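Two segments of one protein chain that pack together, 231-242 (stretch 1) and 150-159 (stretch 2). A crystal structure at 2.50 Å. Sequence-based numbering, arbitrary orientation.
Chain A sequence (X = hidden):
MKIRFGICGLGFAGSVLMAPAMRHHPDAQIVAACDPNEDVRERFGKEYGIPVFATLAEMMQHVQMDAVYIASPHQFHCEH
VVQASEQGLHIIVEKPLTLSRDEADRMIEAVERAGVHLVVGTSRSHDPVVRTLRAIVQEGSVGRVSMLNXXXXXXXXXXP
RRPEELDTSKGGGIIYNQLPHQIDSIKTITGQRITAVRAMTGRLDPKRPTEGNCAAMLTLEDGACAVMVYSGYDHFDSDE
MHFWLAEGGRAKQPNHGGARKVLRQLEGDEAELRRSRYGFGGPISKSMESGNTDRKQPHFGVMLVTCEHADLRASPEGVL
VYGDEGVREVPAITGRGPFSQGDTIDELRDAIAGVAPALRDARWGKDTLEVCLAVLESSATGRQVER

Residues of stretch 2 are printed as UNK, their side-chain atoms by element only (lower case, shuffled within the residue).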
# COMPACT_ATOMS: atom_id res chain seq x y z
N SER A 231 2.56 -4.82 -9.12
CA SER A 231 2.56 -4.38 -10.53
C SER A 231 3.93 -4.64 -11.16
O SER A 231 4.98 -4.43 -10.53
CB SER A 231 2.26 -2.89 -10.60
OG SER A 231 2.22 -2.42 -11.92
N GLY A 232 3.92 -5.14 -12.40
CA GLY A 232 5.12 -5.71 -13.03
C GLY A 232 5.46 -5.09 -14.36
O GLY A 232 6.22 -5.65 -15.13
N TYR A 233 4.91 -3.90 -14.64
CA TYR A 233 5.01 -3.31 -15.98
C TYR A 233 6.30 -2.52 -16.20
O TYR A 233 6.46 -1.86 -17.23
CB TYR A 233 3.76 -2.46 -16.25
CG TYR A 233 2.46 -3.28 -16.21
CD1 TYR A 233 2.18 -4.23 -17.20
CD2 TYR A 233 1.53 -3.11 -15.19
CE1 TYR A 233 1.00 -4.99 -17.17
CE2 TYR A 233 0.34 -3.90 -15.14
CZ TYR A 233 0.10 -4.83 -16.13
OH TYR A 233 -1.04 -5.57 -16.10
N ASP A 234 7.22 -2.59 -15.24
CA ASP A 234 8.51 -1.91 -15.34
C ASP A 234 8.37 -0.39 -15.33
O ASP A 234 9.13 0.35 -16.03
CB ASP A 234 9.26 -2.33 -16.61
CG ASP A 234 10.74 -1.95 -16.55
OD1 ASP A 234 11.45 -2.24 -17.55
OD2 ASP A 234 11.18 -1.35 -15.52
N HIS A 235 7.40 0.10 -14.54
CA HIS A 235 7.20 1.53 -14.39
C HIS A 235 7.76 1.88 -13.04
O HIS A 235 8.96 1.91 -12.89
CB HIS A 235 5.74 1.85 -14.53
CG HIS A 235 5.23 1.71 -15.92
ND1 HIS A 235 3.90 1.42 -16.20
CD2 HIS A 235 5.86 1.80 -17.12
CE1 HIS A 235 3.74 1.36 -17.51
NE2 HIS A 235 4.91 1.59 -18.09
N PHE A 236 6.94 2.15 -12.01
CA PHE A 236 7.53 2.47 -10.71
C PHE A 236 8.39 1.28 -10.30
O PHE A 236 8.12 0.14 -10.71
CB PHE A 236 6.49 2.80 -9.65
CG PHE A 236 7.09 3.15 -8.31
CD1 PHE A 236 7.96 4.20 -8.19
CD2 PHE A 236 6.81 2.42 -7.20
CE1 PHE A 236 8.52 4.52 -6.98
CE2 PHE A 236 7.39 2.73 -5.99
CZ PHE A 236 8.24 3.79 -5.89
N ASP A 237 9.43 1.55 -9.51
CA ASP A 237 10.28 0.49 -9.00
C ASP A 237 10.43 0.69 -7.54
O ASP A 237 11.08 1.65 -7.11
CB ASP A 237 11.64 0.50 -9.66
CG ASP A 237 12.61 -0.49 -9.02
OD1 ASP A 237 12.25 -1.17 -8.02
OD2 ASP A 237 13.77 -0.58 -9.51
N SER A 238 9.86 -0.24 -6.78
CA SER A 238 9.66 -0.05 -5.35
C SER A 238 10.90 -0.34 -4.53
O SER A 238 10.91 -0.14 -3.33
CB SER A 238 8.44 -0.88 -4.82
OG SER A 238 8.33 -2.16 -5.42
N ASP A 239 11.97 -0.80 -5.15
CA ASP A 239 13.21 -0.90 -4.40
C ASP A 239 13.66 0.51 -3.93
O ASP A 239 14.37 0.65 -2.93
CB ASP A 239 14.26 -1.63 -5.21
CG ASP A 239 13.86 -3.11 -5.57
OD1 ASP A 239 13.06 -3.73 -4.82
OD2 ASP A 239 14.38 -3.62 -6.59
N GLU A 240 13.18 1.57 -4.60
CA GLU A 240 13.35 2.92 -4.07
C GLU A 240 12.83 3.06 -2.64
O GLU A 240 13.31 3.88 -1.89
CB GLU A 240 12.66 3.94 -4.95
CG GLU A 240 12.95 5.38 -4.52
CD GLU A 240 12.54 6.41 -5.56
OE1 GLU A 240 12.26 6.02 -6.71
OE2 GLU A 240 12.47 7.62 -5.23
N MET A 241 11.81 2.30 -2.26
CA MET A 241 11.25 2.45 -0.92
C MET A 241 11.81 1.38 -0.03
O MET A 241 11.46 1.29 1.14
CB MET A 241 9.72 2.46 -0.97
CG MET A 241 9.11 3.81 -1.53
SD MET A 241 7.34 3.62 -1.83
CE MET A 241 7.23 5.22 -2.58
N HIS A 242 12.74 0.59 -0.57
CA HIS A 242 13.48 -0.38 0.22
C HIS A 242 15.00 -0.23 -0.02
O HIS A 242 15.67 -1.11 -0.57
CB HIS A 242 13.00 -1.78 -0.13
CG HIS A 242 13.44 -2.82 0.85
ND1 HIS A 242 12.87 -2.96 2.09
CD2 HIS A 242 14.44 -3.73 0.78
CE1 HIS A 242 13.49 -3.92 2.75
NE2 HIS A 242 14.43 -4.42 1.97
N UNK A 150 1.51 -4.85 2.04
CA UNK A 150 2.62 -5.30 1.22
C UNK A 150 2.45 -4.75 -0.16
O UNK A 150 1.37 -4.91 -0.71
c UNK A 150 2.60 -6.86 1.10
s UNK A 150 2.52 -7.61 2.76
N UNK A 151 3.51 -4.21 -0.76
CA UNK A 151 3.44 -3.90 -2.19
C UNK A 151 4.79 -4.13 -2.84
O UNK A 151 5.80 -4.17 -2.18
c UNK A 151 5.63 0.13 -1.81
c UNK A 151 5.37 0.47 -0.49
c UNK A 151 4.30 -0.15 0.19
c UNK A 151 2.92 -2.46 -2.45
c UNK A 151 3.52 -1.07 -0.45
c UNK A 151 4.81 -0.80 -2.46
c UNK A 151 3.74 -1.40 -1.78
N UNK A 152 4.78 -4.35 -4.15
CA UNK A 152 5.98 -4.60 -4.92
C UNK A 152 5.65 -4.10 -6.29
O UNK A 152 4.69 -4.54 -6.83
c UNK A 152 6.26 -6.09 -4.96
o UNK A 152 8.51 -5.51 -5.56
n UNK A 152 8.10 -7.72 -5.29
c UNK A 152 7.74 -6.41 -5.30
N UNK A 153 6.35 -3.11 -6.78
CA UNK A 153 6.29 -2.68 -8.18
C UNK A 153 7.62 -3.09 -8.81
O UNK A 153 8.71 -2.82 -8.24
c UNK A 153 2.58 0.26 -7.87
c UNK A 153 6.10 -1.13 -8.28
c UNK A 153 3.40 -0.31 -5.73
c UNK A 153 2.39 0.16 -6.54
c UNK A 153 4.81 -0.65 -7.65
c UNK A 153 3.78 -0.15 -8.43
c UNK A 153 4.60 -0.73 -6.30
o UNK A 153 1.19 0.60 -6.02
N UNK A 154 7.56 -3.65 -10.01
CA UNK A 154 8.59 -4.60 -10.51
C UNK A 154 8.65 -4.52 -12.02
O UNK A 154 7.83 -3.79 -12.61
c UNK A 154 8.31 -6.94 -11.11
c UNK A 154 8.10 -5.93 -10.12
o UNK A 154 8.68 -6.28 -8.88
N UNK A 155 9.62 -5.23 -12.64
CA UNK A 155 9.69 -5.29 -14.10
C UNK A 155 9.43 -6.68 -14.68
O UNK A 155 9.80 -6.97 -15.84
c UNK A 155 11.02 -4.76 -14.59
o UNK A 155 13.36 -5.25 -14.55
c UNK A 155 12.19 -5.68 -14.24
o UNK A 155 11.92 -6.79 -13.66
N UNK A 156 8.72 -7.48 -13.90
CA UNK A 156 8.53 -8.89 -14.13
C UNK A 156 7.97 -9.15 -15.51
O UNK A 156 8.47 -9.99 -16.26
c UNK A 156 5.95 -11.04 -14.02
c UNK A 156 7.32 -13.25 -13.04
c UNK A 156 7.59 -9.45 -13.04
c UNK A 156 6.18 -13.45 -13.77
c UNK A 156 7.10 -10.84 -13.31
c UNK A 156 7.77 -11.95 -12.80
c UNK A 156 5.47 -12.34 -14.25
N UNK A 157 6.93 -8.44 -15.88
CA UNK A 157 6.31 -8.80 -17.13
C UNK A 157 7.28 -8.58 -18.31
O UNK A 157 7.11 -9.20 -19.35
c UNK A 157 4.13 -8.64 -18.46
c UNK A 157 3.01 -7.70 -18.96
c UNK A 157 3.56 -9.93 -17.96
c UNK A 157 5.01 -8.01 -17.37
N UNK A 158 8.28 -7.71 -18.17
CA UNK A 158 9.16 -7.44 -19.29
C UNK A 158 10.54 -8.10 -19.18
O UNK A 158 11.42 -7.73 -19.90
o UNK A 158 4.11 -4.04 -21.02
c UNK A 158 5.35 -4.50 -20.70
c UNK A 158 6.21 -4.91 -21.66
c UNK A 158 7.49 -5.38 -21.28
c UNK A 158 9.25 -5.93 -19.52
c UNK A 158 5.71 -4.53 -19.37
c UNK A 158 6.97 -4.98 -19.00
c UNK A 158 7.89 -5.39 -19.94
N UNK A 159 10.70 -9.08 -18.30
CA UNK A 159 11.87 -9.93 -18.34
C UNK A 159 11.65 -10.91 -19.49
O UNK A 159 10.54 -11.09 -19.95
c UNK A 159 12.40 -10.44 -14.55
c UNK A 159 11.72 -9.95 -12.20
n UNK A 159 11.45 -9.01 -11.29
n UNK A 159 11.62 -11.24 -11.87
c UNK A 159 12.02 -10.69 -17.01
c UNK A 159 11.97 -9.78 -15.82
n UNK A 159 12.10 -9.56 -13.42
O HOH W 1 11.31 -3.53 -7.79
O HOH W 2 6.72 -1.37 -12.29

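Position 150 carries one carbon and then one sulfur, which ends the chain. It lies out of reach of stretch 1, and the composition alone makes it Cys150.

Position 151 has one carbon leading to a ring of six carbons without a heteroatom. The end of its side chain comes nearer to stretch 1 than its CA-to-CB bond suggests: a ring carbon is 3.9 Å from SD of Met241, the sulfur lying oblique to the ring. This is Phe151, and the carbon is its CE2.

Position 152 shows two carbons, the second bearing one oxygen and one nitrogen: an amide one carbon from the backbone. The side-chain oxygen lies 3.4 Å from OG of Ser238, and the backbone O accepts a hydrogen bond from Ser231 N (3.1 Å, 159°). The residue is Asn152.

At position 153 one carbon leads to a six-carbon ring with a single oxygen, a phenol. The ring presents its face to the edge of Phe236, with centroids 5.5 Å apart and planes at 72°. The backbone N donates to Ser238 OG (2.6 Å, 160°), and Ser238 N donates to the backbone O (3.2 Å, 173°). This is Tyr153.

Position 154 branches at once, CB carrying one oxygen and one carbon. Its N makes a weak hydrogen bond to Ser231 O (2.7 Å, only 123°), while its O accepts from Asp234 N (3.0 Å). The branching gives Thr154.

Position 155 has two carbons, the second with two oxygens, a short carboxylate. Its CB lies 3.4 Å from CG of Asp234, a close approach of two acidic side chains: Asp155.

Position 156 again has one carbon and a bare six-carbon ring, whose end leads away from stretch 1: Phe156.

Position 157 holds four carbons forked at the second. Its N donates to Gly232 O (3.0 Å, 148°), and one carbon of the fork is 3.8 Å from CE1 of Tyr233. This is Leu157, and the carbon is CD2.

Position 158 is another ring of six carbons bearing one oxygen; a ring carbon approaches Tyr233 O at 3.5 Å. It is Tyr158, the carbon CE2.

Position 159 runs three carbons, a nitrogen, and a carbon with two more nitrogens, a guanidinium, out of reach of stretch 1: Arg159. It forms a salt bridge within its own stretch, NE of Arg159 to OD2 of Asp155 at 2.8 Å.

The contact buries 746 Å² and is held largely by backbone. A parallel bridge pairs Ser231 with Tyr153, and Ser238 returns to serve both N and O of Tyr153. Water 2 extends this network, donating to Thr154 O (2.7 Å) and Phe236 O (2.6 Å) while accepting from His235 N (2.8 Å). Aromatic and aliphatic side chains pack around this polar frame.

Stretch 2 (150-159) CFNYTDFLYR
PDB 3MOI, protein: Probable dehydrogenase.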